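Periplasmic sensor hybrid histidine kinase (Anaeromyxobacter dehalogenans, PDB 4K0D) is a membrane-bound sensor kinase that probably passes phosphate from ATP to a histidine in response to periplasmic signals, here represented by its helical-bundle periplasmic sensor domain. Local coordinates at residues L26-S34 and R120-R128; L56-A67 and S79-E90. All coordinates share one frame; numbering follows the deposited sequence. Where two conformers were deposited one is given.

Interaction 1: L26-S34 and R120-R128; sequences LESAVLHVS and REELLSLLR. With ZN (zinc ion), chain C; NA (sodium ion), chain L.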
loop_
_atom_site.group_PDB
_atom_site.type_symbol
_atom_site.label_atom_id
_atom_site.label_comp_id
_atom_site.label_asym_id
_atom_site.label_seq_id
_atom_site.Cartn_x
_atom_site.Cartn_y
_atom_site.Cartn_z
ATOM N N LEU B 26 -7.755 1.991 -4.230
ATOM C CA LEU B 26 -8.514 2.926 -5.026
ATOM C C LEU B 26 -7.843 3.038 -6.416
ATOM O O LEU B 26 -8.509 2.956 -7.439
ATOM C CB LEU B 26 -8.576 4.284 -4.335
ATOM C CG LEU B 26 -9.217 5.462 -5.109
ATOM C CD1 LEU B 26 -10.715 5.177 -5.599
ATOM C CD2 LEU B 26 -9.249 6.694 -4.187
ATOM N N GLU B 27 -6.523 3.215 -6.421
ATOM C CA GLU B 27 -5.719 3.103 -7.649
ATOM C C GLU B 27 -6.198 1.899 -8.502
ATOM O O GLU B 27 -6.518 2.051 -9.675
ATOM C CB GLU B 27 -4.199 3.022 -7.331
ATOM C CG GLU B 27 -3.528 4.408 -7.039
ATOM C CD GLU B 27 -2.156 4.380 -6.282
ATOM O OE1 GLU B 27 -1.532 3.307 -6.139
ATOM O OE2 GLU B 27 -1.708 5.465 -5.806
ATOM N N SER B 28 -6.231 0.717 -7.906
ATOM C CA SER B 28 -6.693 -0.529 -8.585
ATOM C C SER B 28 -8.189 -0.490 -9.066
ATOM O O SER B 28 -8.522 -0.877 -10.223
ATOM C CB SER B 28 -6.423 -1.698 -7.657
ATOM O OG SER B 28 -6.308 -2.923 -8.330
ATOM N N ALA B 29 -9.080 0.069 -8.263
ATOM C CA ALA B 29 -10.510 0.108 -8.631
ATOM C C ALA B 29 -10.649 1.003 -9.874
ATOM O O ALA B 29 -11.502 0.827 -10.736
ATOM C CB ALA B 29 -11.357 0.657 -7.435
ATOM N N VAL B 30 -9.821 2.023 -9.949
ATOM C CA VAL B 30 -9.909 2.953 -11.030
ATOM C C VAL B 30 -9.407 2.270 -12.293
ATOM O O VAL B 30 -10.087 2.319 -13.331
ATOM C CB VAL B 30 -9.108 4.265 -10.737
ATOM C CG1 VAL B 30 -8.902 5.081 -11.985
ATOM C CG2 VAL B 30 -9.840 5.057 -9.734
ATOM N N LEU B 31 -8.266 1.581 -12.198
ATOM C CA LEU B 31 -7.782 0.800 -13.333
ATOM C C LEU B 31 -8.848 -0.163 -13.771
ATOM O O LEU B 31 -9.079 -0.338 -14.954
ATOM C CB LEU B 31 -6.561 -0.019 -12.976
ATOM C CG LEU B 31 -5.295 0.839 -12.948
ATOM C CD1 LEU B 31 -4.120 0.147 -12.303
ATOM C CD2 LEU B 31 -4.925 1.254 -14.366
ATOM N N HIS B 32 -9.477 -0.807 -12.802
ATOM C CA HIS B 32 -10.347 -1.935 -13.073
ATOM C C HIS B 32 -11.592 -1.401 -13.790
ATOM O O HIS B 32 -12.080 -2.025 -14.709
ATOM C CB HIS B 32 -10.675 -2.773 -11.827
ATOM C CG HIS B 32 -11.475 -4.021 -12.133
ATOM N ND1 HIS B 32 -10.908 -5.162 -12.623
ATOM C CD2 HIS B 32 -12.805 -4.273 -12.036
ATOM C CE1 HIS B 32 -11.841 -6.073 -12.864
ATOM N NE2 HIS B 32 -13.006 -5.564 -12.503
ATOM N N VAL B 33 -12.076 -0.227 -13.418
ATOM C CA VAL B 33 -13.204 0.335 -14.144
ATOM C C VAL B 33 -12.762 0.635 -15.598
ATOM O O VAL B 33 -13.514 0.438 -16.517
ATOM C CB VAL B 33 -13.752 1.623 -13.508
ATOM C CG1 VAL B 33 -14.599 2.357 -14.513
ATOM C CG2 VAL B 33 -14.590 1.337 -12.144
ATOM N N SER B 34 -11.550 1.144 -15.789
ATOM C CA SER B 34 -11.058 1.386 -17.119
ATOM C C SER B 34 -10.926 0.136 -17.908
ATOM O O SER B 34 -11.243 0.142 -19.087
ATOM C CB SER B 34 -9.700 2.082 -17.080
ATOM O OG SER B 34 -9.948 3.458 -16.973
ATOM N N ARG B 120 -8.938 9.044 -16.099
ATOM C CA ARG B 120 -8.209 8.004 -15.387
ATOM C C ARG B 120 -6.806 8.527 -15.006
ATOM O O ARG B 120 -6.414 8.495 -13.847
ATOM C CB ARG B 120 -8.046 6.833 -16.304
ATOM C CG ARG B 120 -7.231 5.723 -15.746
ATOM C CD ARG B 120 -7.066 4.688 -16.861
ATOM N NE ARG B 120 -5.879 4.888 -17.680
ATOM C CZ ARG B 120 -5.798 4.691 -19.004
ATOM N NH1 ARG B 120 -6.820 4.284 -19.714
ATOM N NH2 ARG B 120 -4.649 4.883 -19.621
ATOM N N GLU B 121 -6.050 9.034 -15.984
ATOM C CA GLU B 121 -4.630 9.336 -15.754
ATOM C C GLU B 121 -4.466 10.468 -14.783
ATOM O O GLU B 121 -3.539 10.512 -14.022
ATOM C CB GLU B 121 -3.960 9.700 -17.068
ATOM C CG GLU B 121 -3.759 8.511 -17.936
ATOM C CD GLU B 121 -2.857 7.503 -17.279
ATOM O OE1 GLU B 121 -1.735 7.870 -16.893
ATOM O OE2 GLU B 121 -3.268 6.335 -17.136
ATOM N N GLU B 122 -5.379 11.411 -14.819
ATOM C CA GLU B 122 -5.290 12.524 -13.937
ATOM C C GLU B 122 -5.548 12.025 -12.504
ATOM O O GLU B 122 -4.790 12.302 -11.550
ATOM C CB GLU B 122 -6.307 13.555 -14.371
ATOM C CG GLU B 122 -6.360 14.770 -13.534
ATOM C CD GLU B 122 -7.052 15.927 -14.248
ATOM O OE1 GLU B 122 -7.296 15.818 -15.483
ATOM O OE2 GLU B 122 -7.343 16.932 -13.565
ATOM N N LEU B 123 -6.600 11.256 -12.348
ATOM C CA LEU B 123 -6.935 10.728 -11.038
ATOM C C LEU B 123 -5.785 9.874 -10.538
ATOM O O LEU B 123 -5.405 9.936 -9.367
ATOM C CB LEU B 123 -8.202 9.904 -11.161
ATOM C CG LEU B 123 -8.844 9.424 -9.890
ATOM C CD1 LEU B 123 -8.754 10.401 -8.737
ATOM C CD2 LEU B 123 -10.306 9.142 -10.251
ATOM N N LEU B 124 -5.209 9.056 -11.408
ATOM C CA LEU B 124 -4.157 8.189 -10.917
ATOM C C LEU B 124 -2.929 9.006 -10.566
ATOM O O LEU B 124 -2.194 8.664 -9.651
ATOM C CB LEU B 124 -3.769 7.180 -11.939
ATOM C CG LEU B 124 -4.865 6.153 -12.206
ATOM C CD1 LEU B 124 -4.441 5.267 -13.383
ATOM C CD2 LEU B 124 -5.109 5.350 -10.895
ATOM N N SER B 125 -2.713 10.082 -11.314
ATOM C CA SER B 125 -1.559 10.919 -11.064
ATOM C C SER B 125 -1.693 11.539 -9.662
ATOM O O SER B 125 -0.748 11.499 -8.859
ATOM C CB SER B 125 -1.435 12.000 -12.123
ATOM O OG SER B 125 -0.553 13.029 -11.676
ATOM N N LEU B 126 -2.841 12.170 -9.395
ATOM C CA LEU B 126 -3.130 12.684 -8.093
ATOM C C LEU B 126 -2.889 11.632 -7.024
ATOM O O LEU B 126 -2.262 11.895 -6.003
ATOM C CB LEU B 126 -4.579 13.106 -7.993
ATOM C CG LEU B 126 -4.922 14.406 -8.677
ATOM C CD1 LEU B 126 -6.434 14.670 -8.543
ATOM C CD2 LEU B 126 -4.125 15.545 -8.068
ATOM N N LEU B 127 -3.404 10.440 -7.240
ATOM C CA LEU B 127 -3.324 9.439 -6.196
ATOM C C LEU B 127 -1.891 9.121 -5.904
ATOM O O LEU B 127 -1.499 8.994 -4.726
ATOM C CB LEU B 127 -4.010 8.141 -6.596
ATOM C CG LEU B 127 -5.434 8.125 -6.075
ATOM C CD1 LEU B 127 -6.211 7.066 -6.838
ATOM C CD2 LEU B 127 -5.458 7.846 -4.577
ATOM N N ARG B 128 -1.086 8.980 -6.950
ATOM C CA ARG B 128 0.302 8.625 -6.743
ATOM C C ARG B 128 1.068 9.793 -6.084
ATOM O O ARG B 128 1.983 9.591 -5.273
ATOM C CB ARG B 128 0.937 8.183 -8.054
ATOM C CG ARG B 128 0.602 6.743 -8.426
ATOM C CD ARG B 128 0.668 6.491 -9.926
ATOM N NE ARG B 128 0.106 5.180 -10.262
ATOM C CZ ARG B 128 -0.168 4.777 -11.501
ATOM N NH1 ARG B 128 0.072 5.585 -12.537
ATOM N NH2 ARG B 128 -0.687 3.567 -11.709
HETATM ZN ZN ZN C . -8.915 -5.536 -12.839
HETATM NA NA NA L . -0.351 5.890 -16.545
#
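An apolar, buried antiparallel helix pair joins L26-S34 of helix 16-42 to R120-R128 of helix 117-145, near the centre of the helical bundle that forms this periplasmic sensor domain. The two axes come within 10.3 Å of each other at 169°, and leucine and valine side chains fill the seam. V30 is the hub. Its CG1, anti to the backbone N (chi1 165°), lies 4.0 Å from L124 CD2, while its other methyl, CG2, meets L123 CD2 at 4.1 Å; the one valine thus reaches two leucines with separate branches. At one end L26 lies across L127, L26 CG being 3.8 Å from L127 CD1. The carbon chain of E27, extended beyond CG, lies alongside L127, and the two side chains point opposite ways as they pass.

At the other end the aliphatic part of R120 runs beside V30 and S34, and the chain then bends at chi3 (91°), which carries the guanidinium to E121. There the two residues form a salt bridge in which NE and NH2 both donate hydrogen bonds to E121 OE2, side-on and nearly in the guanidinium plane, and OE1 of the same carboxylate binds a sodium ion. Were R120 shortened to an alanine, E121 OE2 would probably lose both donors, a gap would open beside S34, and the sodium-bound carboxylate would be held by less. On helix 16-42, ND1 of H32 shares a zinc ion with D10 and E14 of the second subunit. The closest approach across the pair is polar to carbon: S34 OG sits 3.1 Å from R120 CD.

Interaction 2: L56-A67 and S79-E90; sequences LRRLEGAAARFA and SGRILAAVPPFE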
loop_
_atom_site.group_PDB
_atom_site.type_symbol
_atom_site.label_atom_id
_atom_site.label_comp_id
_atom_site.label_asym_id
_atom_site.label_seq_id
_atom_site.Cartn_x
_atom_site.Cartn_y
_atom_site.Cartn_z
ATOM N N LEU B 56 -17.782 -0.855 -10.999
ATOM C CA LEU B 56 -18.239 0.432 -10.545
ATOM C C LEU B 56 -18.542 0.374 -9.035
ATOM O O LEU B 56 -18.208 1.279 -8.317
ATOM C CB LEU B 56 -19.499 0.838 -11.313
ATOM C CG LEU B 56 -19.325 1.232 -12.789
ATOM C CD1 LEU B 56 -20.686 1.472 -13.432
ATOM C CD2 LEU B 56 -18.403 2.462 -12.946
ATOM N N ARG B 57 -19.213 -0.676 -8.585
ATOM C CA ARG B 57 -19.509 -0.866 -7.154
ATOM C C ARG B 57 -18.230 -1.004 -6.340
ATOM O O ARG B 57 -18.127 -0.449 -5.243
ATOM C CB ARG B 57 -20.401 -2.109 -6.922
ATOM C CG ARG B 57 -21.796 -1.969 -7.577
ATOM N N ARG B 58 -17.264 -1.729 -6.880
ATOM C CA ARG B 58 -15.963 -1.797 -6.273
ATOM C C ARG B 58 -15.280 -0.406 -6.139
ATOM O O ARG B 58 -14.716 -0.085 -5.103
ATOM C CB ARG B 58 -15.112 -2.729 -7.067
ATOM C CG ARG B 58 -13.713 -2.744 -6.599
ATOM C CD ARG B 58 -12.956 -3.778 -7.400
ATOM N NE ARG B 58 -11.526 -3.633 -7.244
ATOM C CZ ARG B 58 -10.623 -4.251 -7.995
ATOM N NH1 ARG B 58 -11.008 -5.100 -8.933
ATOM N NH2 ARG B 58 -9.327 -4.006 -7.804
ATOM N N LEU B 59 -15.353 0.420 -7.171
ATOM C CA LEU B 59 -14.779 1.735 -7.090
ATOM C C LEU B 59 -15.506 2.554 -6.044
ATOM O O LEU B 59 -14.878 3.281 -5.299
ATOM C CB LEU B 59 -14.834 2.457 -8.423
ATOM C CG LEU B 59 -14.335 3.891 -8.443
ATOM C CD1 LEU B 59 -12.888 4.043 -7.925
ATOM C CD2 LEU B 59 -14.461 4.430 -9.896
ATOM N N GLU B 60 -16.820 2.500 -5.997
ATOM C CA GLU B 60 -17.484 3.290 -4.970
ATOM C C GLU B 60 -17.017 2.839 -3.545
ATOM O O GLU B 60 -16.807 3.668 -2.671
ATOM C CB GLU B 60 -19.009 3.168 -5.101
ATOM C CG GLU B 60 -19.569 3.915 -6.248
ATOM C CD GLU B 60 -20.784 3.200 -6.939
ATOM O OE1 GLU B 60 -21.327 2.213 -6.424
ATOM O OE2 GLU B 60 -21.174 3.632 -8.039
ATOM N N GLY B 61 -16.831 1.540 -3.346
ATOM C CA GLY B 61 -16.358 1.009 -2.054
ATOM C C GLY B 61 -14.928 1.434 -1.759
ATOM O O GLY B 61 -14.608 1.797 -0.643
ATOM N N ALA B 62 -14.045 1.395 -2.746
ATOM C CA ALA B 62 -12.657 1.810 -2.528
ATOM C C ALA B 62 -12.582 3.297 -2.212
ATOM O O ALA B 62 -11.723 3.745 -1.429
ATOM C CB ALA B 62 -11.797 1.520 -3.748
ATOM N N ALA B 63 -13.421 4.090 -2.860
ATOM C CA ALA B 63 -13.368 5.510 -2.588
ATOM C C ALA B 63 -13.805 5.742 -1.162
ATOM O O ALA B 63 -13.182 6.553 -0.450
ATOM C CB ALA B 63 -14.254 6.295 -3.559
ATOM N N ALA B 64 -14.822 4.993 -0.721
ATOM C CA ALA B 64 -15.387 5.203 0.602
ATOM C C ALA B 64 -14.352 4.799 1.646
ATOM O O ALA B 64 -14.119 5.563 2.589
ATOM C CB ALA B 64 -16.721 4.455 0.776
ATOM N N ARG B 65 -13.655 3.670 1.459
ATOM C CA ARG B 65 -12.590 3.303 2.413
ATOM C C ARG B 65 -11.505 4.356 2.463
ATOM O O ARG B 65 -10.967 4.641 3.513
ATOM C CB ARG B 65 -11.954 1.969 2.067
ATOM C CG ARG B 65 -12.919 0.778 2.233
ATOM C CD ARG B 65 -12.333 -0.477 1.569
ATOM N NE ARG B 65 -10.941 -0.777 1.986
ATOM C CZ ARG B 65 -9.906 -0.890 1.146
ATOM N NH1 ARG B 65 -10.118 -0.731 -0.152
ATOM N NH2 ARG B 65 -8.669 -1.188 1.596
ATOM N N PHE B 66 -11.144 4.912 1.317
ATOM C CA PHE B 66 -10.087 5.886 1.293
ATOM C C PHE B 66 -10.499 7.198 1.920
ATOM O O PHE B 66 -9.709 7.813 2.618
ATOM C CB PHE B 66 -9.659 6.151 -0.131
ATOM C CG PHE B 66 -8.560 7.163 -0.254
ATOM C CD1 PHE B 66 -7.261 6.808 0.042
ATOM C CD2 PHE B 66 -8.823 8.436 -0.748
ATOM C CE1 PHE B 66 -6.232 7.736 -0.130
ATOM C CE2 PHE B 66 -7.827 9.351 -0.932
ATOM C CZ PHE B 66 -6.535 9.013 -0.614
ATOM N N ALA B 67 -11.725 7.620 1.668
ATOM C CA ALA B 67 -12.254 8.822 2.264
ATOM C C ALA B 67 -12.346 8.710 3.806
ATOM O O ALA B 67 -12.289 9.726 4.512
ATOM C CB ALA B 67 -13.603 9.103 1.709
ATOM N N SER B 79 -6.240 14.725 -1.554
ATOM C CA SER B 79 -7.340 13.864 -1.152
ATOM C C SER B 79 -8.703 14.397 -1.578
ATOM O O SER B 79 -9.486 13.690 -2.217
ATOM C CB SER B 79 -7.289 13.687 0.373
ATOM O OG SER B 79 -8.312 12.832 0.835
ATOM N N GLY B 80 -9.016 15.619 -1.190
ATOM C CA GLY B 80 -10.310 16.196 -1.492
ATOM C C GLY B 80 -10.603 16.145 -2.972
ATOM O O GLY B 80 -11.741 15.872 -3.400
ATOM N N ARG B 81 -9.570 16.394 -3.763
ATOM C CA ARG B 81 -9.730 16.480 -5.209
ATOM C C ARG B 81 -9.827 15.066 -5.800
ATOM O O ARG B 81 -10.573 14.833 -6.743
ATOM C CB ARG B 81 -8.596 17.278 -5.880
ATOM N N ILE B 82 -9.081 14.119 -5.235
ATOM C CA ILE B 82 -9.162 12.757 -5.709
ATOM C C ILE B 82 -10.615 12.329 -5.582
ATOM O O ILE B 82 -11.255 11.851 -6.555
ATOM C CB ILE B 82 -8.211 11.837 -4.905
ATOM C CG1 ILE B 82 -6.769 12.185 -5.213
ATOM C CG2 ILE B 82 -8.385 10.377 -5.257
ATOM C CD1 ILE B 82 -5.829 11.638 -4.176
ATOM N N LEU B 83 -11.168 12.489 -4.393
ATOM C CA LEU B 83 -12.507 11.943 -4.138
ATOM C C LEU B 83 -13.549 12.624 -5.005
ATOM O O LEU B 83 -14.498 11.989 -5.424
ATOM C CB LEU B 83 -12.885 12.039 -2.655
ATOM C CG LEU B 83 -11.979 11.097 -1.869
ATOM C CD1 LEU B 83 -12.016 11.412 -0.378
ATOM C CD2 LEU B 83 -12.368 9.638 -2.075
ATOM N N ALA B 84 -13.374 13.905 -5.294
ATOM C CA ALA B 84 -14.369 14.579 -6.089
ATOM C C ALA B 84 -14.244 14.118 -7.518
ATOM O O ALA B 84 -15.152 14.335 -8.315
ATOM C CB ALA B 84 -14.185 16.058 -6.006
ATOM N N ALA B 85 -13.097 13.550 -7.887
ATOM C CA ALA B 85 -12.915 13.147 -9.279
ATOM C C ALA B 85 -13.672 11.854 -9.601
ATOM O O ALA B 85 -13.845 11.503 -10.762
ATOM C CB ALA B 85 -11.470 12.967 -9.587
ATOM N N VAL B 86 -14.100 11.134 -8.566
ATOM C CA VAL B 86 -14.588 9.767 -8.758
ATOM C C VAL B 86 -15.956 9.761 -9.432
ATOM O O VAL B 86 -16.095 9.146 -10.442
ATOM C CB VAL B 86 -14.582 8.947 -7.475
ATOM C CG1 VAL B 86 -15.373 7.651 -7.640
ATOM C CG2 VAL B 86 -13.099 8.632 -7.052
ATOM N N PRO B 87 -16.934 10.492 -8.890
ATOM C CA PRO B 87 -18.263 10.528 -9.491
ATOM C C PRO B 87 -18.253 10.919 -10.974
ATOM O O PRO B 87 -18.960 10.258 -11.760
ATOM C CB PRO B 87 -18.997 11.575 -8.643
ATOM C CG PRO B 87 -18.261 11.549 -7.315
ATOM C CD PRO B 87 -16.826 11.397 -7.737
ATOM N N PRO B 88 -17.470 11.950 -11.368
ATOM C CA PRO B 88 -17.481 12.288 -12.790
ATOM C C PRO B 88 -16.920 11.140 -13.624
ATOM O O PRO B 88 -17.347 10.865 -14.755
ATOM C CB PRO B 88 -16.542 13.524 -12.895
ATOM C CG PRO B 88 -16.363 14.031 -11.568
ATOM C CD PRO B 88 -16.696 12.920 -10.570
ATOM N N PHE B 89 -15.935 10.456 -13.068
ATOM C CA PHE B 89 -15.311 9.415 -13.839
ATOM C C PHE B 89 -16.314 8.278 -13.915
ATOM O O PHE B 89 -16.498 7.689 -14.963
ATOM C CB PHE B 89 -14.047 9.027 -13.157
ATOM C CG PHE B 89 -13.354 7.870 -13.746
ATOM C CD1 PHE B 89 -12.716 7.975 -14.937
ATOM C CD2 PHE B 89 -13.296 6.660 -13.053
ATOM C CE1 PHE B 89 -12.006 6.926 -15.443
ATOM C CE2 PHE B 89 -12.608 5.574 -13.576
ATOM C CZ PHE B 89 -11.967 5.704 -14.775
ATOM N N GLU B 90 -17.015 7.998 -12.830
ATOM C CA GLU B 90 -17.991 6.923 -12.908
ATOM C C GLU B 90 -19.081 7.276 -13.900
ATOM O O GLU B 90 -19.586 6.405 -14.606
ATOM C CB GLU B 90 -18.671 6.679 -11.567
ATOM C CG GLU B 90 -17.899 5.801 -10.639
ATOM C CD GLU B 90 -18.773 5.254 -9.548
ATOM O OE1 GLU B 90 -19.342 4.174 -9.740
ATOM O OE2 GLU B 90 -18.888 5.899 -8.502
#
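Helices 46-68 and 73-102 run antiparallel through L56-A67 and S79-E90, their axes 10.6 Å apart at closest approach and crossing at -164°, with the second helix kinked where P87 and P88 have no backbone N-H to bond to the turn before. L83 spreads its two methyls over the facing helix. Its CD2 comes to the edge of the F66 ring, near the ring plane and 4.0 Å from CD2 of F66, and also packs against A63. The other methyl, CD1, is pressed against A67 CB at a tight 3.5 Å. Farther along, L59 has CG anti to its own N (chi1 176°), which lays its branch against V86 and E90; L59 CD2 also meets the edge of the F89 ring. F66 also meets K71 in a cation-pi contact and F130 edge-to-face.

The polar end is occupied by two glutamates. The chains of E60 and E90 meet roughly perpendicular with their carboxylate planes 52° apart, and E60 OE2 stands only 2.6 Å from E90 OE1. The chain of E90 reaches this place past L56 and L59, and CD2 of L59 and CD2 of L56 both touch its CG. Two oxygens so close imply that one of the acids probably holds a proton, so the pair is likely to carry less than its full negative charge.

From the N terminus the chain passes first through 26-34, then 56-67, 79-90 and finally 120-128. Interaction 2 closes the short loop between two helices consecutive in sequence, a helical hairpin; interaction 1 closes a far longer loop, from helix 16-42 to helix 117-145, and the hairpin is nested wholly inside it. Together the two contacts tie four helices into one bundle. Their centres are 10 Å apart and they touch directly: L26 packs on L59, joining helices 16-42 and 46-68, and L123 packs on I82, joining helices 117-145 and 73-102. R58, against S28 and H32, forms a salt bridge to E14 of the second subunit.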